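Local coordinates for protein pectate lyase (Paenibacillus sp. 0602, PDB 5GT5) that cleaves polygalacturonate, and probably partly methylated pectin, within the chain by elimination, probably with the help of calcium, at residues W163-V168 with I188-F193; L261-H266 with G283-Y288. The protein carries 1 engineered substitution. All coordinates share one frame; numbering follows the deposited sequence.

How the interactions relate
Both interactions are buried and join strands of neighbouring turns in the parallel beta-helix of this pectate lyase. They meet through the strand at residues 184-194, which is the partner of 163-168 in interaction 1 and lies beside 261-266 of interaction 2. Ile188 N probably bonds to Thr264 O, and Ile188 O to His266 N. Interaction 2 is an unbroken run of parallel pairing, with aliphatic contacts on one side and polar groups on the other. Interaction 1 is interrupted at His166 and Trp190; a carboxylate and a serine hydroxyl bond just before the break, and a second serine hydroxyl bonds within it. Each has a nearly parallel, slid pair of rings, on His166 and Trp190 in one and on His266 and Tyr288 in the other.

Interaction 1. Residues W163-V168 with I188-F193; sequences WIDHCV and ISWSTF. Engineered in segment 163-168: Val168 (natural residue Gly).
Trp190 CB sits over the centre of one face of the His166 imidazole, a CH-pi contact 3.5 Å from the ring centroid, where two successive turns of a parallel beta-helix meet. At the edge of that ring, in its plane, ND1 gives a hydrogen bond to Asp165 OD1. The Trp190 five-membered ring is nearly parallel to the imidazole but slid aside, with little overlap. The Trp163 ring carries Asp165 CB over the rim of one face, and its NE1 donates to Ser189 OG, 16° out of the ring plane. Pairing is regular at Ile164 with Ile188 and Asp165 with Ser189, breaks at His166 and Trp190, and resumes at Val168, an engineered residue, with Thr192. Ser189 OG donates a hydrogen bond to Asp165 OD2 at 2.7 Å, on its anti lone pair. Asp165 OD1 also forms a salt bridge with Arg128, and Trp190 NE1 bonds to Asp6 O. An alanine in place of His166 would probably leave Trp190 CB without its aromatic cover and Asp165 OD1 without one of its donors. At the break, Ser191 OG accepts from Cys167 N at 3.1 Å and donates to Ser189 O, from above that carbonyl plane.

Interaction 2. Residues L261-H266 with G283-Y288; sequences LSITLH and GNAHAY
Asn284 N donates to Leu261 O at 2.9 Å, the first of five backbone hydrogen bonds between strands on adjacent turns of a parallel beta-helix. The next four run from Ile263 N to Asn284 O, His286 N to Ile263 O, Leu265 N to His286 O and Tyr288 N to Leu265 O. The donor alternates between the strands, and every second residue of each takes part, as in regular parallel pairing. The two strands run nearly parallel. Leu261 O has a second donor, a water at 2.7 Å, and this water accepts from Asn284 ND2. The water thus ties the Asn284 side chain to the neighbouring turn, while OD1 of the same amide bonds to Asn402 N.

Side chains divide between two faces. Ser262, Thr264, His266, Asn284, His286 and Tyr288 share one. The polar ends of several have partners beyond the two strands: Thr264 OG1 and His286 ND1 both bond to Tyr409 OH, and Tyr288 OH bonds to Thr10 OG1. The opposite face is aliphatic. Ile263 CG2 touches Ala285 CB at 3.6 Å, and the CB atoms of Leu265 and Ala287 meet two residues further along, at 4.1 Å. Gly283, just before the strand, leaves room where a CB would clash with Leu261 O.

On the polar face, Thr264 CG2 approaches Tyr288 CE1 obliquely at 3.9 Å. His266 and Tyr288 lie side by side. Each has CG between its backbone N and carbonyl carbon (chi1 78° and 69°), which points both rings the same way. The ring planes are 6° apart but slid, with little overlap. His266 CB therefore lies over the centre of the phenol ring in a CH-pi contact, and Tyr288 OH stands over the centre of the imidazole, 3.3 Å above its plane.

Interaction 1. Residues W163-V168 with I188-F193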
loop_
_atom_site.group_PDB
_atom_site.type_symbol
_atom_site.label_atom_id
_atom_site.label_comp_id
_atom_site.label_asym_id
_atom_site.label_seq_id
_atom_site.Cartn_x
_atom_site.Cartn_y
_atom_site.Cartn_z
ATOM N N TRP A 163 -3.417 1.178 -11.331
ATOM C CA TRP A 163 -3.497 2.188 -12.362
ATOM C C TRP A 163 -4.163 1.564 -13.581
ATOM O O TRP A 163 -3.617 0.638 -14.181
ATOM C CB TRP A 163 -2.077 2.672 -12.719
ATOM C CG TRP A 163 -2.040 3.864 -13.624
ATOM C CD1 TRP A 163 -3.020 4.815 -13.750
ATOM C CD2 TRP A 163 -0.969 4.259 -14.517
ATOM N NE1 TRP A 163 -2.614 5.790 -14.658
ATOM C CE2 TRP A 163 -1.382 5.460 -15.154
ATOM C CE3 TRP A 163 0.272 3.699 -14.866
ATOM C CZ2 TRP A 163 -0.576 6.131 -16.090
ATOM C CZ3 TRP A 163 1.066 4.373 -15.780
ATOM C CH2 TRP A 163 0.646 5.562 -16.389
ATOM N N ILE A 164 -5.325 2.088 -13.957
ATOM C CA ILE A 164 -6.008 1.722 -15.186
ATOM C C ILE A 164 -5.912 2.930 -16.101
ATOM O O ILE A 164 -6.366 4.020 -15.731
ATOM C CB ILE A 164 -7.461 1.369 -14.911
ATOM C CG1 ILE A 164 -7.514 0.082 -14.069
ATOM C CG2 ILE A 164 -8.217 1.149 -16.245
ATOM C CD1 ILE A 164 -8.822 -0.120 -13.298
ATOM N N ASP A 165 -5.313 2.770 -17.288
ATOM C CA ASP A 165 -4.980 3.953 -18.071
ATOM C C ASP A 165 -5.027 3.673 -19.568
ATOM O O ASP A 165 -4.649 2.591 -20.012
ATOM C CB ASP A 165 -3.591 4.482 -17.644
ATOM C CG ASP A 165 -3.049 5.512 -18.594
ATOM O OD1 ASP A 165 -2.387 5.090 -19.580
ATOM O OD2 ASP A 165 -3.284 6.729 -18.408
ATOM N N HIS A 166 -5.536 4.630 -20.343
ATOM C CA HIS A 166 -5.690 4.425 -21.791
ATOM C C HIS A 166 -6.481 3.160 -22.122
ATOM O O HIS A 166 -6.179 2.414 -23.060
ATOM C CB HIS A 166 -4.326 4.442 -22.500
ATOM C CG HIS A 166 -3.785 5.821 -22.726
ATOM N ND1 HIS A 166 -2.899 6.425 -21.860
ATOM C CD2 HIS A 166 -4.030 6.706 -23.720
ATOM C CE1 HIS A 166 -2.604 7.635 -22.325
ATOM N NE2 HIS A 166 -3.298 7.841 -23.429
ATOM N N CYS A 167 -7.546 2.947 -21.369
ATOM C CA CYS A 167 -8.474 1.868 -21.668
ATOM C C CYS A 167 -9.791 2.423 -22.167
ATOM O O CYS A 167 -10.086 3.610 -21.990
ATOM C CB CYS A 167 -8.718 0.987 -20.432
ATOM S SG CYS A 167 -7.261 0.008 -19.950
ATOM N N VAL A 168 -10.560 1.561 -22.821
ATOM C CA VAL A 168 -11.895 1.889 -23.320
ATOM C C VAL A 168 -12.890 0.855 -22.828
ATOM O O VAL A 168 -12.603 -0.347 -22.884
ATOM C CB VAL A 168 -11.892 1.921 -24.833
ATOM C CG1 VAL A 168 -13.318 2.128 -25.403
ATOM C CG2 VAL A 168 -11.067 3.035 -25.218
ATOM N N ILE A 188 -7.518 6.080 -12.277
ATOM C CA ILE A 188 -8.005 5.762 -13.605
ATOM C C ILE A 188 -7.859 6.981 -14.507
ATOM O O ILE A 188 -8.453 8.036 -14.234
ATOM C CB ILE A 188 -9.488 5.287 -13.588
ATOM C CG1 ILE A 188 -9.721 4.158 -12.561
ATOM C CG2 ILE A 188 -9.911 4.867 -14.993
ATOM C CD1 ILE A 188 -11.175 3.607 -12.497
ATOM N N SER A 189 -7.048 6.855 -15.574
ATOM C CA SER A 189 -6.718 8.033 -16.376
ATOM C C SER A 189 -6.736 7.761 -17.864
ATOM O O SER A 189 -6.587 6.610 -18.312
ATOM C CB SER A 189 -5.371 8.638 -15.970
ATOM O OG SER A 189 -4.309 7.704 -16.145
ATOM N N TRP A 190 -6.959 8.826 -18.633
ATOM C CA TRP A 190 -6.854 8.774 -20.083
ATOM C C TRP A 190 -7.721 7.678 -20.683
ATOM O O TRP A 190 -7.326 7.026 -21.650
ATOM C CB TRP A 190 -5.367 8.633 -20.528
ATOM C CG TRP A 190 -4.635 9.919 -20.316
ATOM C CD1 TRP A 190 -3.760 10.228 -19.303
ATOM C CD2 TRP A 190 -4.762 11.106 -21.115
ATOM N NE1 TRP A 190 -3.330 11.539 -19.440
ATOM C CE2 TRP A 190 -3.921 12.083 -20.551
ATOM C CE3 TRP A 190 -5.461 11.410 -22.280
ATOM C CZ2 TRP A 190 -3.809 13.366 -21.086
ATOM C CZ3 TRP A 190 -5.334 12.694 -22.818
ATOM C CH2 TRP A 190 -4.521 13.645 -22.217
ATOM N N SER A 191 -8.902 7.476 -20.116
ATOM C CA SER A 191 -9.777 6.361 -20.503
ATOM C C SER A 191 -11.128 6.823 -21.000
ATOM O O SER A 191 -11.608 7.889 -20.606
ATOM C CB SER A 191 -9.923 5.341 -19.359
ATOM O OG SER A 191 -8.643 4.750 -19.079
ATOM N N THR A 192 -11.712 6.012 -21.867
ATOM C CA THR A 192 -13.033 6.293 -22.434
ATOM C C THR A 192 -14.040 5.290 -21.907
ATOM O O THR A 192 -13.759 4.080 -21.879
ATOM C CB THR A 192 -12.962 6.176 -23.960
ATOM O OG1 THR A 192 -12.131 7.248 -24.450
ATOM C CG2 THR A 192 -14.368 6.282 -24.564
ATOM N N PHE A 193 -15.200 5.800 -21.471
ATOM C CA PHE A 193 -16.328 5.003 -21.030
ATOM C C PHE A 193 -17.479 5.461 -21.894
ATOM O O PHE A 193 -17.812 6.643 -21.871
ATOM C CB PHE A 193 -16.581 5.271 -19.531
ATOM C CG PHE A 193 -15.366 5.038 -18.658
ATOM C CD1 PHE A 193 -14.380 6.031 -18.514
ATOM C CD2 PHE A 193 -15.203 3.819 -17.996
ATOM C CE1 PHE A 193 -13.266 5.810 -17.704
ATOM C CE2 PHE A 193 -14.083 3.577 -17.210
ATOM C CZ PHE A 193 -13.103 4.547 -17.070
#

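Interaction 2. Residues L261-H266 with G283-Y288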
loop_
_atom_site.group_PDB
_atom_site.type_symbol
_atom_site.label_atom_id
_atom_site.label_comp_id
_atom_site.label_asym_id
_atom_site.label_seq_id
_atom_site.Cartn_x
_atom_site.Cartn_y
_atom_site.Cartn_z
ATOM N N LEU A 261 -11.075 3.685 1.121
ATOM C CA LEU A 261 -11.126 3.797 -0.333
ATOM C C LEU A 261 -10.516 5.090 -0.802
ATOM O O LEU A 261 -10.840 6.155 -0.254
ATOM C CB LEU A 261 -12.563 3.688 -0.830
ATOM C CG LEU A 261 -13.298 2.389 -0.512
ATOM C CD1 LEU A 261 -14.814 2.615 -0.536
ATOM C CD2 LEU A 261 -12.891 1.247 -1.463
ATOM N N SER A 262 -9.643 5.013 -1.797
ATOM C CA SER A 262 -9.152 6.218 -2.447
ATOM C C SER A 262 -9.044 5.976 -3.943
ATOM O O SER A 262 -8.629 4.883 -4.415
ATOM C CB SER A 262 -7.831 6.722 -1.850
ATOM O OG SER A 262 -6.750 5.802 -2.055
ATOM N N ILE A 263 -9.482 6.987 -4.691
ATOM C CA ILE A 263 -9.468 6.912 -6.143
ATOM C C ILE A 263 -9.299 8.288 -6.791
ATOM O O ILE A 263 -9.874 9.279 -6.334
ATOM C CB ILE A 263 -10.743 6.195 -6.658
ATOM C CG1 ILE A 263 -10.633 5.931 -8.150
ATOM C CG2 ILE A 263 -12.038 6.976 -6.374
ATOM C CD1 ILE A 263 -11.663 4.897 -8.651
ATOM N N THR A 264 -8.476 8.331 -7.836
ATOM C CA THR A 264 -8.313 9.500 -8.690
ATOM C C THR A 264 -8.802 9.153 -10.069
ATOM O O THR A 264 -8.399 8.120 -10.635
ATOM C CB THR A 264 -6.829 9.898 -8.807
ATOM O OG1 THR A 264 -6.291 10.083 -7.495
ATOM C CG2 THR A 264 -6.651 11.165 -9.634
ATOM N N LEU A 265 -9.647 10.021 -10.637
ATOM C CA LEU A 265 -10.098 9.919 -12.046
ATOM C C LEU A 265 -9.605 11.160 -12.789
ATOM O O LEU A 265 -9.849 12.277 -12.324
ATOM C CB LEU A 265 -11.633 9.914 -12.119
ATOM C CG LEU A 265 -12.350 8.910 -11.208
ATOM C CD1 LEU A 265 -13.853 9.100 -11.300
ATOM C CD2 LEU A 265 -11.964 7.467 -11.566
ATOM N N HIS A 266 -8.940 11.019 -13.928
ATOM C CA HIS A 266 -8.537 12.223 -14.651
ATOM C C HIS A 266 -8.324 11.989 -16.123
ATOM O O HIS A 266 -7.905 10.891 -16.541
ATOM C CB HIS A 266 -7.335 12.941 -13.997
ATOM C CG HIS A 266 -6.012 12.322 -14.263
ATOM N ND1 HIS A 266 -5.251 12.646 -15.374
ATOM C CD2 HIS A 266 -5.277 11.429 -13.554
ATOM C CE1 HIS A 266 -4.129 11.963 -15.344
ATOM N NE2 HIS A 266 -4.113 11.212 -14.244
ATOM N N GLY A 283 -14.905 7.022 1.708
ATOM C CA GLY A 283 -13.501 7.333 1.460
ATOM C C GLY A 283 -13.237 8.677 0.817
ATOM O O GLY A 283 -13.856 9.671 1.187
ATOM N N ASN A 284 -12.291 8.695 -0.127
ATOM C CA ASN A 284 -11.860 9.895 -0.824
ATOM C C ASN A 284 -11.794 9.660 -2.308
ATOM O O ASN A 284 -11.183 8.697 -2.763
ATOM C CB ASN A 284 -10.463 10.330 -0.364
ATOM C CG ASN A 284 -10.433 10.784 1.060
ATOM O OD1 ASN A 284 -11.023 11.797 1.417
ATOM N ND2 ASN A 284 -9.701 10.043 1.897
ATOM N N ALA A 285 -12.433 10.535 -3.078
ATOM C CA ALA A 285 -12.358 10.461 -4.530
ATOM C C ALA A 285 -12.068 11.823 -5.117
ATOM O O ALA A 285 -12.721 12.798 -4.731
ATOM C CB ALA A 285 -13.650 9.937 -5.113
ATOM N N HIS A 286 -11.130 11.880 -6.059
ATOM C CA HIS A 286 -10.742 13.117 -6.729
ATOM C C HIS A 286 -10.850 12.912 -8.230
ATOM O O HIS A 286 -10.173 12.029 -8.789
ATOM C CB HIS A 286 -9.302 13.475 -6.310
ATOM C CG HIS A 286 -8.745 14.696 -6.986
ATOM N ND1 HIS A 286 -7.421 14.787 -7.358
ATOM C CD2 HIS A 286 -9.312 15.886 -7.288
ATOM C CE1 HIS A 286 -7.206 15.968 -7.916
ATOM N NE2 HIS A 286 -8.331 16.649 -7.901
ATOM N N ALA A 287 -11.699 13.710 -8.875
ATOM C CA ALA A 287 -11.794 13.737 -10.329
ATOM C C ALA A 287 -11.337 15.105 -10.817
ATOM O O ALA A 287 -11.806 16.145 -10.347
ATOM C CB ALA A 287 -13.199 13.453 -10.781
ATOM N N TYR A 288 -10.390 15.103 -11.739
ATOM C CA TYR A 288 -9.983 16.346 -12.385
ATOM C C TYR A 288 -9.876 16.174 -13.880
ATOM O O TYR A 288 -9.513 15.110 -14.380
ATOM C CB TYR A 288 -8.692 16.918 -11.782
ATOM C CG TYR A 288 -7.375 16.171 -12.028
ATOM C CD1 TYR A 288 -6.950 15.156 -11.162
ATOM C CD2 TYR A 288 -6.522 16.527 -13.096
ATOM C CE1 TYR A 288 -5.719 14.539 -11.335
ATOM C CE2 TYR A 288 -5.284 15.891 -13.286
ATOM C CZ TYR A 288 -4.914 14.886 -12.415
ATOM O OH TYR A 288 -3.704 14.255 -12.580
HETATM O O HOH W 1 -9.401 7.114 1.876
#